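Local coordinates for aminotransferase, class III (Thermomicrobium roseum, PDB 6IO1), which is an (S)-enantioselective omega-transaminase from a thermophile, which probably moves amino groups from amines to carbonyl compounds with pyridoxal 5'-phosphate as cofactor, at residues G50-A58 against R409-C417; R144-M152 against G180-Y188. All blocks are in the same frame, centred on the assembly; numbering follows the deposited sequence.

Contact 1. Residues G50-A58 against R409-C417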
ATOM      1  N   GLY B  50     -24.728  20.280  -0.483  1.00 16.55           N
ATOM      2  CA  GLY B  50     -24.890  20.928  -1.769  1.00 15.84           C
ATOM      3  C   GLY B  50     -23.972  22.098  -2.031  1.00 16.09           C
ATOM      4  O   GLY B  50     -24.045  22.696  -3.113  1.00 15.95           O
ATOM      5  N   LYS B  51     -23.115  22.445  -1.082  1.00 16.19           N
ATOM      6  CA  LYS B  51     -22.177  23.536  -1.278  1.00 17.04           C
ATOM      7  C   LYS B  51     -21.063  23.126  -2.239  1.00 15.70           C
ATOM      8  O   LYS B  51     -20.578  21.992  -2.204  1.00 14.86           O
ATOM      9  CB  LYS B  51     -21.611  23.956   0.074  1.00 19.03           C
ATOM     10  CG  LYS B  51     -20.544  25.005  -0.016  1.00 20.28           C
ATOM     11  CD  LYS B  51     -20.330  25.673   1.312  1.00 26.82           C
ATOM     12  CE  LYS B  51     -19.271  26.727   1.186  1.00 27.52           C
ATOM     13  NZ  LYS B  51     -19.166  27.542   2.430  1.00 32.02           N
ATOM     14  N   ARG B  52     -20.653  24.055  -3.101  1.00 17.07           N
ATOM     15  CA  ARG B  52     -19.630  23.789  -4.105  1.00 17.52           C
ATOM     16  C   ARG B  52     -18.279  24.332  -3.654  1.00 16.21           C
ATOM     17  O   ARG B  52     -18.197  25.395  -3.032  1.00 17.96           O
ATOM     18  CB  ARG B  52     -20.009  24.400  -5.457  1.00 16.68           C
ATOM     19  CG  ARG B  52     -19.135  23.926  -6.609  1.00 17.98           C
ATOM     20  CD  ARG B  52     -19.343  24.761  -7.859  1.00 17.10           C
ATOM     21  NE  ARG B  52     -18.911  26.143  -7.673  1.00 18.91           N
ATOM     22  CZ  ARG B  52     -18.901  27.055  -8.639  1.00 19.92           C
ATOM     23  NH1 ARG B  52     -19.305  26.734  -9.861  1.00 18.60           N
ATOM     24  NH2 ARG B  52     -18.492  28.291  -8.384  1.00 22.38           N
ATOM     25  N   TYR B  53     -17.223  23.587  -3.976  1.00 15.95           N
ATOM     26  CA  TYR B  53     -15.853  23.940  -3.649  1.00 16.48           C
ATOM     27  C   TYR B  53     -14.985  23.707  -4.874  1.00 15.50           C
ATOM     28  O   TYR B  53     -15.270  22.836  -5.701  1.00 15.39           O
ATOM     29  CB  TYR B  53     -15.290  23.104  -2.488  1.00 16.76           C
ATOM     30  CG  TYR B  53     -16.111  23.105  -1.220  1.00 18.09           C
ATOM     31  CD1 TYR B  53     -17.235  22.299  -1.094  1.00 18.38           C
ATOM     32  CD2 TYR B  53     -15.743  23.890  -0.136  1.00 19.28           C
ATOM     33  CE1 TYR B  53     -17.979  22.288   0.070  1.00 18.94           C
ATOM     34  CE2 TYR B  53     -16.480  23.886   1.031  1.00 20.66           C
ATOM     35  CZ  TYR B  53     -17.597  23.084   1.128  1.00 19.05           C
ATOM     36  OH  TYR B  53     -18.333  23.079   2.290  1.00 22.22           O
ATOM     37  N   LEU B  54     -13.920  24.495  -4.982  1.00 16.75           N
ATOM     38  CA  LEU B  54     -12.879  24.249  -5.966  1.00 16.33           C
ATOM     39  C   LEU B  54     -11.846  23.319  -5.344  1.00 13.55           C
ATOM     40  O   LEU B  54     -11.309  23.607  -4.270  1.00 16.90           O
ATOM     41  CB  LEU B  54     -12.224  25.556  -6.414  1.00 18.46           C
ATOM     42  CG  LEU B  54     -11.397  25.531  -7.706  1.00 17.65           C
ATOM     43  CD1 LEU B  54     -11.405  26.898  -8.366  1.00 18.22           C
ATOM     44  CD2 LEU B  54      -9.965  25.076  -7.457  1.00 18.61           C
ATOM     45  N   ASP B  55     -11.573  22.204  -6.021  1.00 15.16           N
ATOM     46  CA  ASP B  55     -10.644  21.197  -5.512  1.00 16.57           C
ATOM     47  C   ASP B  55      -9.226  21.697  -5.772  1.00 15.77           C
ATOM     48  O   ASP B  55      -8.515  21.236  -6.670  1.00 16.27           O
ATOM     49  CB  ASP B  55     -10.910  19.848  -6.172  1.00 16.15           C
ATOM     50  CG  ASP B  55     -10.381  18.682  -5.362  1.00 15.72           C
ATOM     51  OD1 ASP B  55      -9.671  18.922  -4.367  1.00 21.40           O
ATOM     52  OD2 ASP B  55     -10.682  17.524  -5.717  1.00 17.61           O
ATOM     53  N   GLY B  56      -8.808  22.663  -4.951  1.00 16.75           N
ATOM     54  CA  GLY B  56      -7.521  23.320  -5.111  1.00 16.18           C
ATOM     55  C   GLY B  56      -6.320  22.448  -4.813  1.00 15.73           C
ATOM     56  O   GLY B  56      -5.193  22.853  -5.118  1.00 18.03           O
ATOM     57  N   PHE B  57      -6.530  21.274  -4.222  1.00 15.10           N
ATOM     58  CA  PHE B  57      -5.458  20.337  -3.924  1.00 14.23           C
ATOM     59  C   PHE B  57      -5.544  19.081  -4.778  1.00 14.49           C
ATOM     60  O   PHE B  57      -4.720  18.175  -4.607  1.00 15.39           O
ATOM     61  CB  PHE B  57      -5.491  19.965  -2.436  1.00 16.78           C
ATOM     62  CG  PHE B  57      -4.148  19.642  -1.847  1.00 15.33           C
ATOM     63  CD1 PHE B  57      -3.085  20.518  -1.978  1.00 16.77           C
ATOM     64  CD2 PHE B  57      -3.958  18.466  -1.137  1.00 15.90           C
ATOM     65  CE1 PHE B  57      -1.853  20.221  -1.426  1.00 17.40           C
ATOM     66  CE2 PHE B  57      -2.729  18.165  -0.584  1.00 17.72           C
ATOM     67  CZ  PHE B  57      -1.678  19.044  -0.726  1.00 18.09           C
ATOM     68  N   ALA B  58      -6.506  19.020  -5.705  1.00 14.82           N
ATOM     69  CA  ALA B  58      -6.732  17.860  -6.568  1.00 15.58           C
ATOM     70  C   ALA B  58      -6.778  16.576  -5.748  1.00 15.14           C
ATOM     71  O   ALA B  58      -6.122  15.583  -6.062  1.00 15.67           O
ATOM     72  CB  ALA B  58      -5.677  17.768  -7.671  1.00 16.48           C
ATOM     73  N   ARG B 409     -12.401  26.870   3.494  1.00 20.10           N
ATOM     74  CA  ARG B 409     -13.599  26.033   3.205  1.00 20.20           C
ATOM     75  C   ARG B 409     -14.854  26.911   3.176  1.00 21.18           C
ATOM     76  O   ARG B 409     -15.692  26.734   2.282  1.00 22.57           O
ATOM     77  CB  ARG B 409     -13.688  24.879   4.203  1.00 19.58           C
ATOM     78  CG  ARG B 409     -12.576  23.862   4.011  1.00 22.05           C
ATOM     79  CD  ARG B 409     -12.496  22.784   5.068  1.00 21.16           C
ATOM     80  NE  ARG B 409     -11.391  21.896   4.760  1.00 19.21           N
ATOM     81  CZ  ARG B 409     -11.144  20.760   5.394  1.00 22.62           C
ATOM     82  NH1 ARG B 409     -11.979  20.327   6.321  1.00 25.97           N
ATOM     83  NH2 ARG B 409     -10.066  20.060   5.100  1.00 20.69           N
ATOM     84  N   ARG B 410     -14.927  27.894   4.071  1.00 24.01           N
ATOM     85  CA  ARG B 410     -16.106  28.796   4.101  1.00 24.54           C
ATOM     86  C   ARG B 410     -16.200  29.512   2.749  1.00 25.97           C
ATOM     87  O   ARG B 410     -17.330  29.694   2.257  1.00 25.73           O
ATOM     88  CB  ARG B 410     -15.973  29.802   5.249  1.00 31.35           C
ATOM     89  CG  ARG B 410     -16.500  29.294   6.583  1.00 44.09           C
ATOM     90  CD  ARG B 410     -15.746  28.083   7.098  1.00 50.02           C
ATOM     91  NE  ARG B 410     -16.383  27.496   8.269  1.00 60.83           N
ATOM     92  CZ  ARG B 410     -16.243  27.950   9.509  1.00 65.29           C
ATOM     93  NH1 ARG B 410     -16.865  27.346  10.508  1.00 66.50           N
ATOM     94  NH2 ARG B 410     -15.486  29.006   9.746  1.00 65.41           N
ATOM     95  N   ARG B 411     -15.052  29.862   2.160  1.00 26.72           N
ATOM     96  CA  ARG B 411     -15.036  30.632   0.886  1.00 24.43           C
ATOM     97  C   ARG B 411     -15.136  29.715  -0.346  1.00 23.82           C
ATOM     98  O   ARG B 411     -14.870  30.208  -1.455  1.00 25.42           O
ATOM     99  CB  ARG B 411     -13.875  31.629   0.875  1.00 25.44           C
ATOM    100  CG  ARG B 411     -14.263  32.975   1.471  1.00 28.25           C
ATOM    101  CD  ARG B 411     -13.116  33.890   1.819  1.00 28.81           C
ATOM    102  NE  ARG B 411     -13.550  34.955   2.710  1.00 30.14           N
ATOM    103  CZ  ARG B 411     -14.337  35.962   2.359  1.00 30.93           C
ATOM    104  NH1 ARG B 411     -14.908  35.976   1.168  1.00 29.71           N
ATOM    105  NH2 ARG B 411     -14.545  36.956   3.201  1.00 31.06           N
ATOM    106  N   GLY B 412     -15.500  28.448  -0.148  1.00 21.88           N
ATOM    107  CA  GLY B 412     -15.690  27.530  -1.286  1.00 23.23           C
ATOM    108  C   GLY B 412     -14.409  26.997  -1.903  1.00 20.17           C
ATOM    109  O   GLY B 412     -14.465  26.580  -3.069  1.00 19.95           O
ATOM    110  N   ILE B 413     -13.284  27.032  -1.188  1.00 19.79           N
ATOM    111  CA  ILE B 413     -12.052  26.436  -1.785  1.00 19.67           C
ATOM    112  C   ILE B 413     -11.448  25.402  -0.831  1.00 18.70           C
ATOM    113  O   ILE B 413     -11.393  25.666   0.385  1.00 19.96           O
ATOM    114  CB  ILE B 413     -11.010  27.483  -2.228  1.00 23.51           C
ATOM    115  CG1 ILE B 413     -10.215  28.040  -1.049  1.00 25.08           C
ATOM    116  CG2 ILE B 413     -11.640  28.576  -3.075  1.00 24.93           C
ATOM    117  CD1 ILE B 413      -8.841  28.527  -1.432  1.00 28.49           C
ATOM    118  N   ILE B 414     -11.018  24.270  -1.387  1.00 18.76           N
ATOM    119  CA  ILE B 414     -10.332  23.221  -0.585  1.00 18.06           C
ATOM    120  C   ILE B 414      -8.849  23.264  -0.966  1.00 20.23           C
ATOM    121  O   ILE B 414      -8.521  22.938  -2.116  1.00 21.14           O
ATOM    122  CB  ILE B 414     -10.956  21.837  -0.843  1.00 18.51           C
ATOM    123  CG1 ILE B 414     -12.384  21.757  -0.295  1.00 18.71           C
ATOM    124  CG2 ILE B 414     -10.068  20.736  -0.283  1.00 19.39           C
ATOM    125  CD1 ILE B 414     -13.122  20.513  -0.701  1.00 18.91           C
ATOM    126  N   VAL B 415      -8.008  23.660  -0.011  1.00 19.48           N
ATOM    127  CA  VAL B 415      -6.529  23.765  -0.179  1.00 18.81           C
ATOM    128  C   VAL B 415      -5.872  23.244   1.105  1.00 18.60           C
ATOM    129  O   VAL B 415      -6.570  23.139   2.128  1.00 19.08           O
ATOM    130  CB  VAL B 415      -6.084  25.206  -0.492  1.00 20.00           C
ATOM    131  CG1 VAL B 415      -6.474  25.631  -1.896  1.00 19.66           C
ATOM    132  CG2 VAL B 415      -6.605  26.195   0.536  1.00 18.81           C
ATOM    133  N   ARG B 416      -4.586  22.903   1.042  1.00 17.71           N
ATOM    134  CA  ARG B 416      -3.912  22.371   2.218  1.00 17.79           C
ATOM    135  C   ARG B 416      -3.489  23.522   3.121  1.00 19.16           C
ATOM    136  O   ARG B 416      -2.672  24.354   2.727  1.00 19.66           O
ATOM    137  CB  ARG B 416      -2.709  21.531   1.802  1.00 18.59           C
ATOM    138  CG  ARG B 416      -1.898  21.016   2.966  1.00 20.99           C
ATOM    139  CD  ARG B 416      -2.677  19.978   3.749  1.00 24.10           C
ATOM    140  NE  ARG B 416      -1.926  19.479   4.897  1.00 26.73           N
ATOM    141  CZ  ARG B 416      -2.370  19.498   6.150  1.00 28.99           C
ATOM    142  NH1 ARG B 416      -3.565  20.000   6.426  1.00 27.36           N
ATOM    143  NH2 ARG B 416      -1.615  19.018   7.128  1.00 34.31           N
ATOM    144  N   CYS B 417      -4.043  23.584   4.325  1.00 19.79           N
ATOM    145  CA  CYS B 417      -3.708  24.638   5.272  1.00 21.29           C
ATOM    146  C   CYS B 417      -2.885  24.046   6.407  1.00 23.72           C
ATOM    147  O   CYS B 417      -3.321  23.096   7.066  1.00 26.30           O
ATOM    148  CB  CYS B 417      -4.973  25.314   5.806  1.00 22.76           C
ATOM    149  SG  CYS B 417      -5.955  26.126   4.522  1.00 23.07           S
TER

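Contact 2. Residues R144-M152 against G180-Y188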
ATOM      1  N   ARG B 144      26.407  -2.254   1.771  1.00 23.62           N
ATOM      2  CA  ARG B 144      25.923  -1.059   1.077  1.00 21.46           C
ATOM      3  C   ARG B 144      24.408  -0.974   1.247  1.00 19.79           C
ATOM      4  O   ARG B 144      23.628  -1.385   0.385  1.00 19.36           O
ATOM      5  CB  ARG B 144      26.328  -1.106  -0.391  1.00 21.61           C
ATOM      6  CG  ARG B 144      26.342   0.239  -1.086  1.00 20.46           C
ATOM      7  CD  ARG B 144      27.353   0.259  -2.220  1.00 20.07           C
ATOM      8  NE  ARG B 144      27.575   1.611  -2.724  1.00 20.71           N
ATOM      9  CZ  ARG B 144      28.486   1.927  -3.639  1.00 20.76           C
ATOM     10  NH1 ARG B 144      28.624   3.186  -4.030  1.00 20.31           N
ATOM     11  NH2 ARG B 144      29.264   0.987  -4.158  1.00 22.46           N
ATOM     12  N   VAL B 145      23.986  -0.435   2.393  1.00 20.45           N
ATOM     13  CA  VAL B 145      22.565  -0.428   2.734  1.00 19.84           C
ATOM     14  C   VAL B 145      22.061   0.954   3.141  1.00 19.10           C
ATOM     15  O   VAL B 145      20.847   1.180   3.202  1.00 20.73           O
ATOM     16  CB  VAL B 145      22.274  -1.444   3.855  1.00 20.34           C
ATOM     17  CG1 VAL B 145      22.610  -2.858   3.400  1.00 22.48           C
ATOM     18  CG2 VAL B 145      23.050  -1.083   5.112  1.00 20.37           C
ATOM     19  N   LYS B 146      22.970   1.884   3.425  1.00 19.93           N
ATOM     20  CA  LYS B 146      22.557   3.200   3.903  1.00 17.84           C
ATOM     21  C   LYS B 146      21.804   3.970   2.823  1.00 17.93           C
ATOM     22  O   LYS B 146      22.148   3.906   1.643  1.00 18.50           O
ATOM     23  CB  LYS B 146      23.771   4.005   4.366  1.00 20.01           C
ATOM     24  CG  LYS B 146      24.522   3.380   5.528  1.00 19.37           C
ATOM     25  CD  LYS B 146      25.659   4.275   5.991  1.00 21.51           C
ATOM     26  CE  LYS B 146      26.575   3.547   6.961  1.00 24.13           C
ATOM     27  NZ  LYS B 146      27.786   4.349   7.286  1.00 26.24           N
ATOM     28  N   ILE B 147      20.782   4.717   3.230  1.00 19.50           N
ATOM     29  CA  ILE B 147      19.962   5.490   2.305  1.00 17.54           C
ATOM     30  C   ILE B 147      20.091   6.965   2.654  1.00 17.72           C
ATOM     31  O   ILE B 147      19.853   7.360   3.802  1.00 18.64           O
ATOM     32  CB  ILE B 147      18.487   5.049   2.342  1.00 18.10           C
ATOM     33  CG1 ILE B 147      18.362   3.575   1.950  1.00 19.01           C
ATOM     34  CG2 ILE B 147      17.648   5.924   1.421  1.00 16.75           C
ATOM     35  CD1 ILE B 147      18.515   3.319   0.464  1.00 17.13           C
ATOM     36  N   LEU B 148      20.466   7.772   1.666  1.00 18.03           N
ATOM     37  CA  LEU B 148      20.575   9.212   1.844  1.00 17.48           C
ATOM     38  C   LEU B 148      19.235   9.873   1.547  1.00 15.83           C
ATOM     39  O   LEU B 148      18.622   9.613   0.507  1.00 15.91           O
ATOM     40  CB  LEU B 148      21.662   9.794   0.939  1.00 17.70           C
ATOM     41  CG  LEU B 148      23.115   9.511   1.328  1.00 16.62           C
ATOM     42  CD1 LEU B 148      24.057   9.931   0.210  1.00 17.99           C
ATOM     43  CD2 LEU B 148      23.475  10.212   2.628  1.00 19.58           C
ATOM     44  N   SER B 149      18.792  10.732   2.463  1.00 18.19           N
ATOM     45  CA  SER B 149      17.561  11.489   2.310  1.00 17.78           C
ATOM     46  C   SER B 149      17.814  12.896   2.831  1.00 19.08           C
ATOM     47  O   SER B 149      18.920  13.224   3.270  1.00 20.41           O
ATOM     48  CB  SER B 149      16.392  10.813   3.035  1.00 20.37           C
ATOM     49  OG  SER B 149      15.158  11.412   2.677  1.00 21.53           O
ATOM     50  N   ARG B 150      16.793  13.743   2.764  1.00 19.96           N
ATOM     51  CA  ARG B 150      16.942  15.139   3.135  1.00 21.61           C
ATOM     52  C   ARG B 150      15.903  15.544   4.172  1.00 23.99           C
ATOM     53  O   ARG B 150      14.832  14.944   4.284  1.00 24.00           O
ATOM     54  CB  ARG B 150      16.835  16.055   1.909  1.00 22.35           C
ATOM     55  CG  ARG B 150      17.869  15.764   0.835  1.00 19.78           C
ATOM     56  CD  ARG B 150      17.561  16.508  -0.449  1.00 19.13           C
ATOM     57  NE  ARG B 150      16.314  16.055  -1.058  1.00 17.94           N
ATOM     58  CZ  ARG B 150      15.787  16.582  -2.158  1.00 18.15           C
ATOM     59  NH1 ARG B 150      16.413  17.565  -2.789  1.00 18.38           N
ATOM     60  NH2 ARG B 150      14.646  16.109  -2.641  1.00 15.81           N
ATOM     61  N   ARG B 151      16.253  16.568   4.945  1.00 24.17           N
ATOM     62  CA  ARG B 151      15.277  17.232   5.794  1.00 26.25           C
ATOM     63  C   ARG B 151      14.185  17.834   4.920  1.00 25.58           C
ATOM     64  O   ARG B 151      14.450  18.282   3.803  1.00 26.31           O
ATOM     65  CB  ARG B 151      15.942  18.329   6.628  1.00 30.59           C
ATOM     66  CG  ARG B 151      16.926  17.840   7.677  1.00 31.34           C
ATOM     67  CD  ARG B 151      17.597  19.020   8.367  1.00 37.37           C
ATOM     68  NE  ARG B 151      18.432  18.611   9.493  1.00 40.08           N
ATOM     69  CZ  ARG B 151      18.011  18.551  10.753  1.00 39.86           C
ATOM     70  NH1 ARG B 151      16.770  18.907  11.056  1.00 38.57           N
ATOM     71  NH2 ARG B 151      18.840  18.167  11.713  1.00 36.47           N
ATOM     72  N   MET B 152      12.944  17.764   5.395  1.00 24.34           N
ATOM     73  CA  MET B 152      11.733  18.249   4.731  1.00 25.34           C
ATOM     74  C   MET B 152      11.300  17.311   3.609  1.00 23.70           C
ATOM     75  O   MET B 152      10.329  17.620   2.911  1.00 23.53           O
ATOM     76  CB  MET B 152      11.869  19.677   4.172  1.00 25.27           C
ATOM     77  CG  MET B 152      12.337  20.703   5.198  1.00 29.07           C
ATOM     78  SD  MET B 152      12.649  22.337   4.498  1.00 29.96           S
ATOM     79  CE  MET B 152      10.979  22.950   4.301  1.00 31.88           C
ATOM     80  N   GLY B 180      19.657   2.829   9.016  1.00 29.96           N
ATOM     81  CA  GLY B 180      20.352   2.977   7.756  1.00 26.64           C
ATOM     82  C   GLY B 180      19.996   4.201   6.942  1.00 24.06           C
ATOM     83  O   GLY B 180      20.331   4.247   5.754  1.00 24.52           O
ATOM     84  N   PHE B 181      19.322   5.184   7.523  1.00 22.67           N
ATOM     85  CA  PHE B 181      18.908   6.372   6.790  1.00 22.20           C
ATOM     86  C   PHE B 181      19.652   7.595   7.308  1.00 23.32           C
ATOM     87  O   PHE B 181      19.721   7.821   8.520  1.00 24.79           O
ATOM     88  CB  PHE B 181      17.394   6.570   6.893  1.00 22.92           C
ATOM     89  CG  PHE B 181      16.601   5.544   6.132  1.00 22.88           C
ATOM     90  CD1 PHE B 181      16.535   4.231   6.573  1.00 25.01           C
ATOM     91  CD2 PHE B 181      15.932   5.887   4.969  1.00 22.48           C
ATOM     92  CE1 PHE B 181      15.810   3.284   5.875  1.00 24.90           C
ATOM     93  CE2 PHE B 181      15.206   4.944   4.265  1.00 24.26           C
ATOM     94  CZ  PHE B 181      15.145   3.641   4.719  1.00 23.37           C
ATOM     95  N   ILE B 182      20.200   8.380   6.384  1.00 23.29           N
ATOM     96  CA  ILE B 182      20.951   9.588   6.701  1.00 22.48           C
ATOM     97  C   ILE B 182      20.232  10.764   6.061  1.00 21.03           C
ATOM     98  O   ILE B 182      19.896  10.720   4.872  1.00 19.95           O
ATOM     99  CB  ILE B 182      22.404   9.495   6.203  1.00 21.16           C
ATOM    100  CG1 ILE B 182      23.097   8.293   6.842  1.00 25.22           C
ATOM    101  CG2 ILE B 182      23.158  10.780   6.507  1.00 25.93           C
ATOM    102  CD1 ILE B 182      24.169   7.685   5.985  1.00 27.69           C
ATOM    103  N   HIS B 183      20.003  11.814   6.842  1.00 22.85           N
ATOM    104  CA  HIS B 183      19.216  12.957   6.398  1.00 23.32           C
ATOM    105  C   HIS B 183      20.126  14.148   6.142  1.00 23.36           C
ATOM    106  O   HIS B 183      20.884  14.561   7.026  1.00 23.96           O
ATOM    107  CB  HIS B 183      18.133  13.298   7.419  1.00 24.83           C
ATOM    108  CG  HIS B 183      17.055  12.266   7.491  1.00 23.72           C
ATOM    109  ND1 HIS B 183      17.087  11.215   8.382  1.00 26.46           N
ATOM    110  CD2 HIS B 183      15.940  12.095   6.745  1.00 22.54           C
ATOM    111  CE1 HIS B 183      16.023  10.454   8.197  1.00 27.73           C
ATOM    112  NE2 HIS B 183      15.311  10.966   7.209  1.00 23.71           N
ATOM    113  N   LEU B 184      20.045  14.689   4.930  1.00 22.20           N
ATOM    114  CA  LEU B 184      20.781  15.873   4.524  1.00 24.94           C
ATOM    115  C   LEU B 184      19.908  17.116   4.705  1.00 26.06           C
ATOM    116  O   LEU B 184      18.708  17.032   4.976  1.00 25.34           O
ATOM    117  CB  LEU B 184      21.240  15.741   3.071  1.00 23.74           C
ATOM    118  CG  LEU B 184      22.096  14.543   2.660  1.00 21.27           C
ATOM    119  CD1 LEU B 184      22.001  14.290   1.161  1.00 19.73           C
ATOM    120  CD2 LEU B 184      23.538  14.760   3.062  1.00 23.26           C
ATOM    121  N   THR B 185      20.526  18.287   4.566  1.00 26.90           N
ATOM    122  CA  THR B 185      19.771  19.531   4.643  1.00 27.99           C
ATOM    123  C   THR B 185      18.932  19.731   3.387  1.00 26.55           C
ATOM    124  O   THR B 185      19.316  19.333   2.283  1.00 28.35           O
ATOM    125  CB  THR B 185      20.696  20.735   4.837  1.00 31.40           C
ATOM    126  OG1 THR B 185      21.397  21.013   3.618  1.00 32.33           O
ATOM    127  CG2 THR B 185      21.688  20.480   5.955  1.00 30.94           C
ATOM    128  N   ALA B 186      17.746  20.315   3.573  1.00 27.77           N
ATOM    129  CA  ALA B 186      16.831  20.612   2.446  1.00 26.20           C
ATOM    130  C   ALA B 186      17.371  21.812   1.657  1.00 24.98           C
ATOM    131  O   ALA B 186      17.884  22.750   2.296  1.00 24.30           O
ATOM    132  CB  ALA B 186      15.450  20.889   2.983  1.00 27.41           C
ATOM    133  N   PRO B 187      17.238  21.853   0.312  1.00 25.79           N
ATOM    134  CA  PRO B 187      17.700  23.003  -0.471  1.00 24.71           C
ATOM    135  C   PRO B 187      16.568  24.034  -0.373  1.00 24.81           C
ATOM    136  O   PRO B 187      15.866  24.250  -1.343  1.00 24.55           O
ATOM    137  CB  PRO B 187      17.787  22.430  -1.891  1.00 24.62           C
ATOM    138  CG  PRO B 187      16.698  21.379  -1.925  1.00 23.16           C
ATOM    139  CD  PRO B 187      16.659  20.800  -0.525  1.00 24.39           C
ATOM    140  N   TYR B 188      16.447  24.642   0.812  1.00 26.41           N
ATOM    141  CA  TYR B 188      15.387  25.591   1.153  1.00 28.06           C
ATOM    142  C   TYR B 188      16.037  26.965   1.307  1.00 27.23           C
ATOM    143  O   TYR B 188      16.455  27.358   2.396  1.00 25.75           O
ATOM    144  CB  TYR B 188      14.690  25.107   2.423  1.00 27.93           C
ATOM    145  CG  TYR B 188      13.549  25.938   2.961  1.00 26.14           C
ATOM    146  CD1 TYR B 188      12.794  26.761   2.138  1.00 26.30           C
ATOM    147  CD2 TYR B 188      13.210  25.868   4.306  1.00 27.52           C
ATOM    148  CE1 TYR B 188      11.747  27.507   2.653  1.00 29.85           C
ATOM    149  CE2 TYR B 188      12.168  26.606   4.823  1.00 28.01           C
ATOM    150  CZ  TYR B 188      11.438  27.424   3.994  1.00 28.14           C
ATOM    151  OH  TYR B 188      10.398  28.160   4.511  1.00 29.89           O
TER

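Contact 1. Residues G50-A58 against R409-C417
Lys51, just before strand 52-55, reaches to the C-terminal end of helix 400-410, where its NZ donates to Arg410 O at 2.8 Å, approaching from above the carbonyl plane. With CG anti to the backbone N (chi1 175°) and the rest of the chain extended, the ammonium arrives just where a helix terminus gathers carbonyl oxygens. An alanine at this site is likely to leave Arg410 O without this donor and to strip the methylene cover from the helix end. Tyr53 follows: its ring edge presents CE2 to Arg409 O at 3.2 Å, its CB packs on Ile414 CD1 at 3.8 Å, and its hydroxyl is held by Asp47. Leu54 pairs in parallel with Ile413, its N bonding to Gly412 O (2.9 Å) and its O accepting from Ile414 N (3.0 Å, nearly straight at 172°). Gly412, at positive phi, closes the helix as the C-prime residue of a Schellman motif. At Gly56 a CB would collide with Ile414 O and Val415 CG1. Phe57 then receives Arg416 CB over one ring face, 3.8 Å from the centroid, a CH-pi contact. In a mixed sheet, strand 52-55 lies between strands 44-47 and 413-418; Leu54, Ile413 and Val415 rest on helix 432-450, while Arg409 bonds to the backbone of Phe90 of the second subunit.

Contact 2. Residues R144-M152 against G180-Y188
Met152 and Tyr188 meet just past the ends of two parallel strands, with Ala186 beside them. Met152 sends CB to within 4.0 Å of Ala186 CB; CG comes closer to the same methyl, at 3.8 Å. SD touches both Ala186 CB (3.5 Å) and Tyr188 CD2 (3.6 Å), oblique to the ring in a Met-aromatic contact. The bend at chi3 (77°) lays CE over the ring face, 4.1 Å from the centroid. Tyr188 OH is bonded to Glu383. Upstream, strands 146-150 and 181-184 pair in parallel register, Ile182 N donating to Ile147 O at 2.8 Å; 181-184 is the outermost strand, within this chain, of the large-domain mixed sheet. Ile147 CB sits over one face of the Phe181 ring, 3.8 Å from CD2, while on the other side of the sheet Leu148 CD2 lies alongside Ile182. Arg150 passes its CG by Leu184 CB and carries its guanidinium to Pro187, where NH1 bonds to Tyr242 OH and NH2 to the carbonyl of Glu227, a residue of the cofactor pocket. The chemistry is mainly apolar contact on a hydrogen-bonded backbone frame, while the buried guanidinium of Arg150 is tied to neutral oxygens, consistent with a second-shell role.

In the fold
The two contacts lie on opposite sides of the chain's centre, about 34 Å apart between centres, and share no strand or helix. Each joins parallel strands, but of different sheets: contact 2 brings outer strand 181-184 onto the large-domain sheet of the fold-type I aminotransferases, whereas contact 1 joins strands remote in sequence inside the other mixed sheet. Both are partly buried. Contact 1 has a short pairing, a lysine at a helix end and a hydrogen bond from Arg409 to Phe90 of the second subunit; contact 2 buries more surface, with longer, more apolar pairing, and only packs there, Val145 on Pro176. The side chains of Phe57 and Arg150 are about 7 Å and 9 Å from the bound 4'-deoxy-4'-aminopyridoxal-5'-phosphate.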